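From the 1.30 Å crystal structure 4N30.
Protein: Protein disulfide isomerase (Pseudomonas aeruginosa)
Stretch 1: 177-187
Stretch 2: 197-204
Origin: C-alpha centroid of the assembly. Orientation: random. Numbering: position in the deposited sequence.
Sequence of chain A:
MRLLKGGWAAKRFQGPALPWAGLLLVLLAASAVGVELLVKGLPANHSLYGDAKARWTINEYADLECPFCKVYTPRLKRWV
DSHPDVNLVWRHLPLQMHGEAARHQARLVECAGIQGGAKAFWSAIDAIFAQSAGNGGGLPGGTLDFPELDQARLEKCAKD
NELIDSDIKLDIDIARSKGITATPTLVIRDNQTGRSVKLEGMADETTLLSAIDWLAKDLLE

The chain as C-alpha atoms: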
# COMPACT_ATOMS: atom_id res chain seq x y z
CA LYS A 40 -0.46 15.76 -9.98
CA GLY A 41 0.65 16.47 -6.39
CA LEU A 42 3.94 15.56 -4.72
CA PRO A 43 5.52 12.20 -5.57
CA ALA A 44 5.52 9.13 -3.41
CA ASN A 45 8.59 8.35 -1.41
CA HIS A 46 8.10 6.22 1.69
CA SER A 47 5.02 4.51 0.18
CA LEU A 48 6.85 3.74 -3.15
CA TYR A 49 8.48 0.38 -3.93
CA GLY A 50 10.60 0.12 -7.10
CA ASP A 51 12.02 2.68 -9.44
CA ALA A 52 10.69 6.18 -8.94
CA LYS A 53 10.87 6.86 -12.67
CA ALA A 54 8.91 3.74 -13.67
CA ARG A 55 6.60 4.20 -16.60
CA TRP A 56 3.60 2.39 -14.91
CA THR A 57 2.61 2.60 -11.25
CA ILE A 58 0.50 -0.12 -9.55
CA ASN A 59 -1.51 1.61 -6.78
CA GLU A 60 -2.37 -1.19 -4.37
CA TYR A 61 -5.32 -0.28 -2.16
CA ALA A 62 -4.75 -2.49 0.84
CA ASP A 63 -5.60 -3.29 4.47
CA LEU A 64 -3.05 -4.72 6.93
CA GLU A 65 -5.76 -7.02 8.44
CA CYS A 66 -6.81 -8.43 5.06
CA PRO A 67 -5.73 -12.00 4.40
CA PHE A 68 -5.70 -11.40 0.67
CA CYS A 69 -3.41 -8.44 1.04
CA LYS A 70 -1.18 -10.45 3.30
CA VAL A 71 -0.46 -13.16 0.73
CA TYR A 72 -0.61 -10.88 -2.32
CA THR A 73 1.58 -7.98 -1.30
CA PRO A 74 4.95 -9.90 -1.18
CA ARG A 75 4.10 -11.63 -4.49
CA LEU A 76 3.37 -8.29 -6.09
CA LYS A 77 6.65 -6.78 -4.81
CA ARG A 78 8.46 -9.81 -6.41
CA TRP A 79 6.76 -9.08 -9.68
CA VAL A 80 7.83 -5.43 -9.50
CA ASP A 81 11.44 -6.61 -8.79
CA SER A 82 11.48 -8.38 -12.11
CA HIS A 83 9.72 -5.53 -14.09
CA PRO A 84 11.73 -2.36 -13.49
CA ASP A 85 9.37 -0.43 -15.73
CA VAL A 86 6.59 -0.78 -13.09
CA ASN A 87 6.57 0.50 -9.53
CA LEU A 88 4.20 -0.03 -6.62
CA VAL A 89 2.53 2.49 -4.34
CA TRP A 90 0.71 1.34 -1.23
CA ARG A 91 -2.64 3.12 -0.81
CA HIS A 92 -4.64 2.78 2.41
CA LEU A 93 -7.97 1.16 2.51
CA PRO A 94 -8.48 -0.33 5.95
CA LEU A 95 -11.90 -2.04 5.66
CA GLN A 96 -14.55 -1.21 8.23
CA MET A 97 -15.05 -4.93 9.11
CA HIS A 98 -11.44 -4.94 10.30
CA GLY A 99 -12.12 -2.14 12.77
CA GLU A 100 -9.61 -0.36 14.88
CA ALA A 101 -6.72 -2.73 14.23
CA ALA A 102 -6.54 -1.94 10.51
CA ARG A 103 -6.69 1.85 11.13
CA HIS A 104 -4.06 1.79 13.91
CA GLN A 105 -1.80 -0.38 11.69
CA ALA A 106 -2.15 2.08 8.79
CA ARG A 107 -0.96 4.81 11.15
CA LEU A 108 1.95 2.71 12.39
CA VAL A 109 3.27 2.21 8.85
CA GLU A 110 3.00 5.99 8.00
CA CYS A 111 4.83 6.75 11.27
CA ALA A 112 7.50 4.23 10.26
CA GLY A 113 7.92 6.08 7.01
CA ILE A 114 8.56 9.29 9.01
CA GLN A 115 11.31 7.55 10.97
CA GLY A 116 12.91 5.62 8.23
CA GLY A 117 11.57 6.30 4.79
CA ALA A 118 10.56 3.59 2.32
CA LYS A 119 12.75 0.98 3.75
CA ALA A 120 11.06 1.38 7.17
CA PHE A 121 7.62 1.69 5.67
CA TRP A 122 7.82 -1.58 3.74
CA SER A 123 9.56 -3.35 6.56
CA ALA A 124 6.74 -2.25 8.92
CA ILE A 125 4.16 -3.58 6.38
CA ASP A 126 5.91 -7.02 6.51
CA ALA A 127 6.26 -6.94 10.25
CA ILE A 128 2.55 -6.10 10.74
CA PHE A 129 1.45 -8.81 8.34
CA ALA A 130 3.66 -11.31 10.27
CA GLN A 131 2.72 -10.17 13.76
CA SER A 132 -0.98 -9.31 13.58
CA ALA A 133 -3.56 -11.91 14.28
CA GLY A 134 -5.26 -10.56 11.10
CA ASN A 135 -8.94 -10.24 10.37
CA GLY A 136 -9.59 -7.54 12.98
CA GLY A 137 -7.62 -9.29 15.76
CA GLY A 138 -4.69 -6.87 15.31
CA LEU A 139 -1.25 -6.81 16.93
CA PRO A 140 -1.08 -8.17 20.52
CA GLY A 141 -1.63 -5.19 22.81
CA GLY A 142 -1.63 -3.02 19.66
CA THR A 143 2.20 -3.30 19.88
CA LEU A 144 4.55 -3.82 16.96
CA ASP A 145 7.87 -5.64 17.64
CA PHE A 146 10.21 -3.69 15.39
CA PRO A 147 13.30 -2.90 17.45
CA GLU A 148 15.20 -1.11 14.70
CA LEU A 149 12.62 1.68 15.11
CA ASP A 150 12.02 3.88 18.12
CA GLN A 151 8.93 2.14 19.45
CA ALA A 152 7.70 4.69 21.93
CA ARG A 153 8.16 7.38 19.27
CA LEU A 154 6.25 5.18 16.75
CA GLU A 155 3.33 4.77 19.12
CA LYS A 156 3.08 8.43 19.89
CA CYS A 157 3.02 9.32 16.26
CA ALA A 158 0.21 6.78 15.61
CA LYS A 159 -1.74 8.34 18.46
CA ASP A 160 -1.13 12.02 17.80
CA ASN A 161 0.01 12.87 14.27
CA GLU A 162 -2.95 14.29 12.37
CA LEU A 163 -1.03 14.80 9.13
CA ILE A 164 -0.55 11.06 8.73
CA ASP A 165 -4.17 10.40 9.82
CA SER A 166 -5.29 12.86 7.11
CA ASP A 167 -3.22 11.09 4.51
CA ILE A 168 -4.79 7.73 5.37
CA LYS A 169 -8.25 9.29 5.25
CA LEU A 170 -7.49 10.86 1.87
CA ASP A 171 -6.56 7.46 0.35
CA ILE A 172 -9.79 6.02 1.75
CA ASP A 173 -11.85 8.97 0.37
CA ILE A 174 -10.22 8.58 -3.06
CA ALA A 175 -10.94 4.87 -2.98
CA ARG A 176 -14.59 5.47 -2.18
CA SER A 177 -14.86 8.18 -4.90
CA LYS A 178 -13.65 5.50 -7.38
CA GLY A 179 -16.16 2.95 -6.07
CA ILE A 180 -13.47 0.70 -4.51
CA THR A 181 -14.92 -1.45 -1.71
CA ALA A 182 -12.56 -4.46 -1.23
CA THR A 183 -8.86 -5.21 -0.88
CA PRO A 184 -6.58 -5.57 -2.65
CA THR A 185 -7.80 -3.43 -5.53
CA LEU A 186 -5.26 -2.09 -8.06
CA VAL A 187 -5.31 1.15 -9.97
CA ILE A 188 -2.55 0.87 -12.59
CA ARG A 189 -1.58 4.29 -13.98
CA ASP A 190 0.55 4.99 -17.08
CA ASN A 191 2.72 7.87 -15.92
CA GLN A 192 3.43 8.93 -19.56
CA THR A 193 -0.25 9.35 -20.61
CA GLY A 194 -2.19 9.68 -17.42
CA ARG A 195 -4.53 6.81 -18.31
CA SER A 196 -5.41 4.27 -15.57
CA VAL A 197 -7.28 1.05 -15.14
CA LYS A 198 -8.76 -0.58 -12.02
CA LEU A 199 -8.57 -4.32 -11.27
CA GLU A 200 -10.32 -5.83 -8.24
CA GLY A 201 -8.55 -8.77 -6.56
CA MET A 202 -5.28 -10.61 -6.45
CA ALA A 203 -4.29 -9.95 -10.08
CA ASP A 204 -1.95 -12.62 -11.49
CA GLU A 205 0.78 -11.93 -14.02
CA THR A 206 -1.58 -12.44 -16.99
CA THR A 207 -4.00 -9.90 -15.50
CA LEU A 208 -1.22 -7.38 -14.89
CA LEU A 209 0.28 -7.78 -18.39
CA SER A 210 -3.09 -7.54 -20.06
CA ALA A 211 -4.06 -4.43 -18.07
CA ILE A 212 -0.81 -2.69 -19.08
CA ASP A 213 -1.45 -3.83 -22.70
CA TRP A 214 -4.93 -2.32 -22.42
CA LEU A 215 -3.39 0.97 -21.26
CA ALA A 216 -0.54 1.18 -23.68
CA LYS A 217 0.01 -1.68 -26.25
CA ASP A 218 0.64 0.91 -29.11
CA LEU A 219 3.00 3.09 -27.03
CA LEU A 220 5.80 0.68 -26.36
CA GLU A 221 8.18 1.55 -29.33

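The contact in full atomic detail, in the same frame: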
# COMPACT_ATOMS: atom_id res chain seq x y z
N SER A 177 -14.46 7.35 -3.71
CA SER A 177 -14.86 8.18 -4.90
C SER A 177 -14.75 7.36 -6.14
O SER A 177 -15.45 7.63 -7.17
CB SER A 177 -13.99 9.45 -5.02
OG SER A 177 -12.74 9.26 -5.65
N LYS A 178 -13.87 6.36 -6.18
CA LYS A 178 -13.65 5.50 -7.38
C LYS A 178 -14.51 4.27 -7.21
O LYS A 178 -14.45 3.38 -8.06
CB LYS A 178 -12.18 5.09 -7.47
CG LYS A 178 -11.25 6.21 -7.90
CD LYS A 178 -9.86 5.59 -7.99
CE LYS A 178 -8.75 6.61 -8.15
NZ LYS A 178 -8.48 6.62 -9.61
N GLY A 179 -15.32 4.14 -6.18
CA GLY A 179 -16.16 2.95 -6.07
C GLY A 179 -15.41 1.70 -5.61
O GLY A 179 -15.95 0.57 -5.75
N ILE A 180 -14.28 1.85 -4.99
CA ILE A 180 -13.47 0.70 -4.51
C ILE A 180 -13.99 0.26 -3.14
O ILE A 180 -14.23 1.13 -2.24
CB ILE A 180 -12.00 1.15 -4.37
CG1 ILE A 180 -11.46 1.44 -5.75
CG2 ILE A 180 -11.13 0.02 -3.82
CD1 ILE A 180 -9.99 1.92 -5.81
N THR A 181 -14.31 -0.98 -2.95
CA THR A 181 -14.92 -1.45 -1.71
C THR A 181 -14.14 -2.56 -1.06
O THR A 181 -14.51 -2.94 0.07
CB THR A 181 -16.37 -1.94 -1.96
OG1 THR A 181 -16.35 -3.23 -2.53
CG2 THR A 181 -17.23 -1.01 -2.81
N ALA A 182 -13.19 -3.23 -1.75
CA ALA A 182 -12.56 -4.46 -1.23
C ALA A 182 -11.07 -4.37 -1.48
O ALA A 182 -10.63 -3.58 -2.29
CB ALA A 182 -13.17 -5.73 -1.84
N THR A 183 -10.31 -5.21 -0.77
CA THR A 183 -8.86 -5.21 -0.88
C THR A 183 -8.30 -6.55 -1.17
O THR A 183 -8.90 -7.59 -0.77
CB THR A 183 -8.17 -4.70 0.41
OG1 THR A 183 -8.65 -5.45 1.52
CG2 THR A 183 -8.52 -3.20 0.69
N PRO A 184 -7.27 -6.68 -1.94
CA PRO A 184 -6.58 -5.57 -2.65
C PRO A 184 -7.34 -5.17 -3.88
O PRO A 184 -8.02 -6.01 -4.58
CB PRO A 184 -5.23 -6.22 -3.05
CG PRO A 184 -5.60 -7.70 -3.27
CD PRO A 184 -6.58 -7.99 -2.18
N THR A 185 -7.32 -3.91 -4.20
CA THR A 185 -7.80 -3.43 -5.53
C THR A 185 -6.65 -2.61 -6.09
O THR A 185 -5.97 -1.87 -5.36
CB THR A 185 -9.01 -2.54 -5.40
OG1 THR A 185 -10.11 -3.36 -4.99
CG2 THR A 185 -9.41 -1.89 -6.75
N LEU A 186 -6.35 -2.82 -7.36
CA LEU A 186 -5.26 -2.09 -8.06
C LEU A 186 -5.79 -1.00 -8.93
O LEU A 186 -6.76 -1.25 -9.62
CB LEU A 186 -4.41 -3.06 -8.87
CG LEU A 186 -3.98 -4.31 -8.14
CD1 LEU A 186 -3.05 -5.14 -9.09
CD2 LEU A 186 -3.24 -3.99 -6.83
N VAL A 187 -5.11 0.12 -8.92
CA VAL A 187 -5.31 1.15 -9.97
C VAL A 187 -3.94 1.24 -10.63
O VAL A 187 -3.01 1.75 -9.98
CB VAL A 187 -5.82 2.48 -9.41
CG1 VAL A 187 -5.85 3.51 -10.59
CG2 VAL A 187 -7.20 2.35 -8.81
N VAL A 197 -6.30 2.11 -15.11
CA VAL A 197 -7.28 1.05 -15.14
C VAL A 197 -7.35 0.41 -13.76
O VAL A 197 -6.33 0.19 -13.08
CB VAL A 197 -6.93 0.04 -16.23
CG1 VAL A 197 -5.59 -0.70 -16.03
CG2 VAL A 197 -7.97 -1.06 -16.35
N LYS A 198 -8.54 0.02 -13.34
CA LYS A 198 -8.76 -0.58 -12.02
C LYS A 198 -8.94 -2.08 -12.19
O LYS A 198 -9.68 -2.60 -13.11
CB LYS A 198 -9.99 0.07 -11.43
CG LYS A 198 -10.23 -0.47 -10.04
CD LYS A 198 -11.62 -0.23 -9.48
CE LYS A 198 -12.12 1.18 -9.55
NZ LYS A 198 -13.65 1.29 -9.58
N LEU A 199 -8.42 -2.87 -11.28
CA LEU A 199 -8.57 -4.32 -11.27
C LEU A 199 -8.88 -4.66 -9.83
O LEU A 199 -8.13 -4.36 -8.91
CB LEU A 199 -7.30 -5.06 -11.64
CG LEU A 199 -6.52 -4.63 -12.91
CD1 LEU A 199 -5.13 -5.22 -12.93
CD2 LEU A 199 -7.33 -5.18 -14.06
N GLU A 200 -9.97 -5.38 -9.59
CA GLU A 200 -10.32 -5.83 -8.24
C GLU A 200 -9.76 -7.16 -8.02
O GLU A 200 -10.16 -8.03 -8.82
CB GLU A 200 -11.85 -5.77 -8.00
CG GLU A 200 -12.17 -6.31 -6.53
CD GLU A 200 -13.54 -5.86 -6.00
OE1 GLU A 200 -14.02 -4.75 -6.38
OE2 GLU A 200 -14.10 -6.78 -5.34
N GLY A 201 -9.04 -7.40 -6.91
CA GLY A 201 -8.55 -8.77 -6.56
C GLY A 201 -7.07 -8.92 -6.72
O GLY A 201 -6.28 -7.96 -6.96
N MET A 202 -6.66 -10.15 -6.39
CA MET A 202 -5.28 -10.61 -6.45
C MET A 202 -4.83 -10.86 -7.87
O MET A 202 -4.59 -12.03 -8.28
CB MET A 202 -4.99 -11.81 -5.53
CG MET A 202 -5.31 -11.47 -4.07
SD MET A 202 -4.95 -12.90 -2.98
CE MET A 202 -5.96 -14.13 -3.69
N ALA A 203 -4.60 -9.81 -8.64
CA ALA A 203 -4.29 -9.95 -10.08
C ALA A 203 -2.99 -10.73 -10.26
O ALA A 203 -1.93 -10.32 -9.77
CB ALA A 203 -4.15 -8.55 -10.67
N ASP A 204 -3.07 -11.77 -11.13
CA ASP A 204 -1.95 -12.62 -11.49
C ASP A 204 -1.17 -12.01 -12.63
O ASP A 204 -1.44 -10.88 -13.08
CB ASP A 204 -2.37 -14.07 -11.85
CG ASP A 204 -3.25 -14.17 -12.99
OD1 ASP A 204 -3.26 -13.34 -13.90
OD2 ASP A 204 -4.10 -15.10 -13.06
O HOH W 1 -14.48 -0.68 -7.83
O HOH W 2 -12.86 -2.83 -4.78
O HOH W 3 -16.06 -3.33 -5.11

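The backbone sets the frame. Strands 185-187 and 197-200 run antiparallel, and Leu186 pairs with Leu199 through two hydrogen bonds, Leu186 N to Leu199 O at 2.8 Å and Leu199 N to Leu186 O at 2.9 Å. The ladder extends one step past the strand where Gly201 N donates to Pro184 O (2.9 Å). Proline, lacking an amide hydrogen, can still serve here because only its carbonyl is asked for; its cis peptide bond precedes the strand. At the flanking non-hydrogen-bonded pairs, CA-H...O contacts fill in, as from Lys198 CA to Leu186 O (3.2 Å) and Val187 CA to Val197 O (3.4 Å). Gly201, with phi of 109°, adopts a backbone in which a CB would jam against the preceding carbonyl.

The apolar contacts gather on the face carrying Leu186 and Leu199. Leu186, buried, places CD1 3.9 Å from Ala203 CB and 4.4 Å from Leu199 CD1. Ala203 offers a small methyl that points toward the first stretch. Nearby, Pro184 CG packs 3.9 Å from Met202 CG.

The face of Thr185, Val187, Lys198 and Glu200 mixes aliphatic and polar contacts. Beta-branched Thr185 suits a strand: its CG2 lies 3.7 Å from Lys198 CG, while OG1 donates to Ala182 O (2.8 Å), tying the preceding loop to the strand. Lys198 uses its length twice, laying CE 3.9 Å from Ile180 CG1 and delivering NZ to Lys178 O (2.7 Å) just after the helix. There Gly179 takes the positive phi of a Schellman motif.

Water completes the polar edge. Water 1 accepts from Lys198 NZ (2.8 Å) and donates weakly to Gly179 O (2.8 Å). Water 2 accepts from Thr181 N (3.0 Å) and donates to Thr185 OG1 and Glu200 OE1 (2.8 Å each), so the exposed glutamate reaches the loop through solvent.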